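Catalase (Bacillus pumilus, PDB 4QOQ) breaks down hydrogen peroxide to water and oxygen, as a haem-dependent catalase, and is seen here with guaiacol bound. Local coordinates at residues A[110-115]-A[185-190]. Sequence-based numbering, arbitrary orientation.
Sequences DPRGFA and EGIPAN. With JZ3 (Guaiacol), chain G; HEM (protoporphyrin IX containing Fe), chain E.
R112 sets one face of its guanidinium against CD of P188, which lies 3.5 Å from the guanidinium plane and is displaced toward its rim. Between R112 and P188 the shortest approach is NE to CD, 3.7 Å. A bend at chi2 (58°) folds the arginine chain back along its own loop, and NH1 then donates to the carbonyl O of D110 at 2.8 Å, nearly in the guanidinium plane. NH1 also donates to O of L108, and NH2 to O of E106, so several carbonyls of the preceding loop hold the flat group in place. The backbone link between the segments sits alongside: N of D110 donates to O of G186 (3.0 Å, 163°), in the carbonyl plane. NH1 of R112 also approaches that oxygen, but at too poor an angle for a bond.

This packed side gives way to a looser one, still buried, where a water bridges the carbonyls of D110 and E185, donating to both. At D110 the chain turns its side chain away from the 185-190 loop: OD1 accepts a hydrogen bond from OAB of guaiacol at 2.8 Å, while OD2 is taken by the backbone N of V98 and I99. Farther along, G113 enters strand 113-120 of the catalase beta-barrel at the edge of the haem, its CA 3.4 Å from the methyl carbon CMD; a side chain there would collide with that methyl.

With an alanine in place of R112, the carbonyls of E106, L108 and D110 would probably lose the guanidinium N-H groups that bond them, and P188 CD the flat group it packs on. The positive charge of this buried guanidinium is probably eased by those same backbone carbonyls, in the loop that runs from D110, bound to guaiacol, to strand 113-120 at the haem edge.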
loop_
_atom_site.group_PDB
_atom_site.type_symbol
_atom_site.label_atom_id
_atom_site.label_comp_id
_atom_site.label_asym_id
_atom_site.label_seq_id
_atom_site.Cartn_x
_atom_site.Cartn_y
_atom_site.Cartn_z
ATOM N N ASP A 110 -4.219 -25.452 19.210
ATOM C CA ASP A 110 -4.921 -24.680 18.194
ATOM C C ASP A 110 -5.536 -25.706 17.278
ATOM O O ASP A 110 -4.940 -26.751 17.050
ATOM C CB ASP A 110 -3.899 -23.816 17.352
ATOM C CG ASP A 110 -4.059 -22.290 17.510
ATOM O OD1 ASP A 110 -5.042 -21.804 18.145
ATOM O OD2 ASP A 110 -3.114 -21.520 17.033
ATOM N N PRO A 111 -6.623 -25.317 16.589
ATOM C CA PRO A 111 -6.931 -26.039 15.336
ATOM C C PRO A 111 -5.743 -25.918 14.400
ATOM O O PRO A 111 -4.916 -25.009 14.566
ATOM C CB PRO A 111 -8.183 -25.332 14.799
ATOM C CG PRO A 111 -8.720 -24.600 15.989
ATOM C CD PRO A 111 -7.541 -24.181 16.780
ATOM N N ARG A 112 -5.662 -26.819 13.426
ATOM C CA ARG A 112 -4.681 -26.710 12.384
ATOM C C ARG A 112 -5.472 -26.487 11.098
ATOM O O ARG A 112 -6.446 -27.204 10.807
ATOM C CB ARG A 112 -3.853 -27.990 12.272
ATOM C CG ARG A 112 -2.473 -27.910 12.946
ATOM C CD ARG A 112 -2.550 -27.575 14.404
ATOM N NE ARG A 112 -1.255 -27.614 15.076
ATOM C CZ ARG A 112 -1.091 -27.240 16.348
ATOM N NH1 ARG A 112 -2.129 -26.815 17.087
ATOM N NH2 ARG A 112 0.110 -27.230 16.883
ATOM N N GLY A 113 -4.975 -25.576 10.305
ATOM C CA GLY A 113 -5.482 -25.349 8.966
ATOM C C GLY A 113 -5.057 -26.428 8.044
ATOM O O GLY A 113 -3.957 -26.981 8.173
ATOM N N PHE A 114 -5.942 -26.707 7.075
ATOM C CA PHE A 114 -5.778 -27.753 6.108
ATOM C C PHE A 114 -6.425 -27.225 4.819
ATOM O O PHE A 114 -7.592 -27.496 4.560
ATOM C CB PHE A 114 -6.545 -29.008 6.596
ATOM C CG PHE A 114 -6.099 -30.315 5.945
ATOM C CD1 PHE A 114 -6.043 -30.460 4.603
ATOM C CD2 PHE A 114 -5.831 -31.444 6.744
ATOM C CE1 PHE A 114 -5.699 -31.690 4.012
ATOM C CE2 PHE A 114 -5.505 -32.660 6.164
ATOM C CZ PHE A 114 -5.415 -32.785 4.820
ATOM N N ALA A 115 -5.678 -26.436 4.065
ATOM C CA ALA A 115 -6.246 -25.714 2.911
ATOM C C ALA A 115 -5.757 -26.369 1.643
ATOM O O ALA A 115 -4.529 -26.459 1.470
ATOM C CB ALA A 115 -5.836 -24.274 2.977
ATOM N N GLU A 185 -5.988 -33.885 20.767
ATOM C CA GLU A 185 -6.050 -33.529 19.347
ATOM C C GLU A 185 -5.895 -32.026 19.159
ATOM O O GLU A 185 -5.715 -31.591 17.984
ATOM C CB GLU A 185 -7.335 -34.070 18.635
ATOM C CG GLU A 185 -7.137 -34.186 17.101
ATOM C CD GLU A 185 -8.237 -34.889 16.363
ATOM O OE1 GLU A 185 -9.078 -35.604 17.030
ATOM O OE2 GLU A 185 -8.241 -34.823 15.093
ATOM N N GLY A 186 -5.983 -31.232 20.241
ATOM C CA GLY A 186 -5.656 -29.797 20.131
ATOM C C GLY A 186 -4.183 -29.557 19.803
ATOM O O GLY A 186 -3.848 -28.465 19.397
ATOM N N ILE A 187 -3.326 -30.589 19.906
ATOM C CA ILE A 187 -1.894 -30.496 19.520
ATOM C C ILE A 187 -1.583 -31.727 18.679
ATOM O O ILE A 187 -1.009 -32.728 19.167
ATOM C CB ILE A 187 -0.930 -30.405 20.699
ATOM C CG1 ILE A 187 -1.433 -29.414 21.783
ATOM C CG2 ILE A 187 0.465 -30.013 20.151
ATOM C CD1 ILE A 187 -0.497 -29.280 22.976
ATOM N N PRO A 188 -1.873 -31.663 17.397
ATOM C CA PRO A 188 -1.347 -32.720 16.527
ATOM C C PRO A 188 0.145 -32.899 16.575
ATOM O O PRO A 188 0.895 -31.929 16.752
ATOM C CB PRO A 188 -1.809 -32.291 15.096
ATOM C CG PRO A 188 -2.952 -31.328 15.352
ATOM C CD PRO A 188 -2.657 -30.637 16.661
ATOM N N ALA A 189 0.613 -34.133 16.386
ATOM C CA ALA A 189 2.048 -34.396 16.417
ATOM C C ALA A 189 2.838 -33.694 15.311
ATOM O O ALA A 189 4.021 -33.295 15.524
ATOM C CB ALA A 189 2.341 -35.872 16.378
ATOM N N ASN A 190 2.192 -33.598 14.143
ATOM C CA ASN A 190 2.718 -32.891 13.010
ATOM C C ASN A 190 1.598 -32.711 11.994
ATOM O O ASN A 190 0.422 -33.109 12.280
ATOM C CB ASN A 190 3.935 -33.634 12.462
ATOM C CG ASN A 190 3.616 -35.048 12.109
ATOM O OD1 ASN A 190 2.787 -35.317 11.263
ATOM N ND2 ASN A 190 4.262 -35.978 12.801
HETATM C CAA JZ3 G . -7.879 -21.161 19.021
HETATM O OAG JZ3 G . -6.996 -21.987 19.783
HETATM C CAI JZ3 G . -6.634 -21.908 21.118
HETATM C CAF JZ3 G . -7.432 -22.503 22.097
HETATM C CAD JZ3 G . -7.109 -22.484 23.444
HETATM C CAC JZ3 G . -5.940 -21.866 23.861
HETATM C CAE JZ3 G . -5.090 -21.260 22.938
HETATM C CAH JZ3 G . -5.377 -21.239 21.560
HETATM O OAB JZ3 G . -4.512 -20.622 20.671
HETATM C CHA HEM E . -7.128 -18.088 7.145
HETATM C CHB HEM E . -11.169 -15.525 8.025
HETATM C CHC HEM E . -13.256 -19.596 9.877
HETATM C CHD HEM E . -9.582 -22.194 8.077
HETATM C C1A HEM E . -8.032 -17.044 7.274
HETATM C C2A HEM E . -7.796 -15.702 6.838
HETATM C C3A HEM E . -8.947 -14.998 7.077
HETATM C C4A HEM E . -9.881 -15.894 7.637
HETATM C CMA HEM E . -9.305 -13.540 6.801
HETATM C CAA HEM E . -6.508 -15.231 6.205
HETATM C CBA HEM E . -6.469 -15.694 4.728
HETATM C CGA HEM E . -5.345 -15.140 3.863
HETATM O O1A HEM E . -5.069 -15.667 2.747
HETATM O O2A HEM E . -4.753 -14.104 4.203
HETATM C C1B HEM E . -12.068 -16.443 8.614
HETATM C C2B HEM E . -13.408 -16.079 9.037
HETATM C C3B HEM E . -13.987 -17.178 9.570
HETATM C C4B HEM E . -12.996 -18.280 9.446
HETATM C CMB HEM E . -14.064 -14.723 8.953
HETATM C CAB HEM E . -15.369 -17.307 10.098
HETATM C CBB HEM E . -16.358 -16.508 9.628
HETATM C C1C HEM E . -12.450 -20.660 9.511
HETATM C C2C HEM E . -12.896 -21.976 9.382
HETATM C C3C HEM E . -11.861 -22.709 8.855
HETATM C C4C HEM E . -10.778 -21.841 8.650
HETATM C CMC HEM E . -14.276 -22.513 9.748
HETATM C CAC HEM E . -11.900 -24.114 8.475
HETATM C CBC HEM E . -13.083 -24.628 8.239
HETATM C C1D HEM E . -8.638 -21.262 7.708
HETATM C C2D HEM E . -7.367 -21.690 7.134
HETATM C C3D HEM E . -6.681 -20.552 6.888
HETATM C C4D HEM E . -7.539 -19.422 7.318
HETATM C CMD HEM E . -6.936 -23.144 6.897
HETATM C CAD HEM E . -5.276 -20.521 6.305
HETATM C CBD HEM E . -5.271 -20.706 4.757
HETATM C CGD HEM E . -3.851 -20.579 4.210
HETATM O O1D HEM E . -3.120 -21.607 4.273
HETATM O O2D HEM E . -3.427 -19.478 3.734
HETATM N NA HEM E . -9.337 -17.147 7.765
HETATM N NB HEM E . -11.911 -17.776 8.847
HETATM N NC HEM E . -11.226 -20.605 8.994
HETATM N ND HEM E . -8.717 -19.904 7.791
HETATM FE FE HEM E . -10.222 -18.900 8.332
HETATM O O HOH W 1 -6.075 -29.318 16.654
#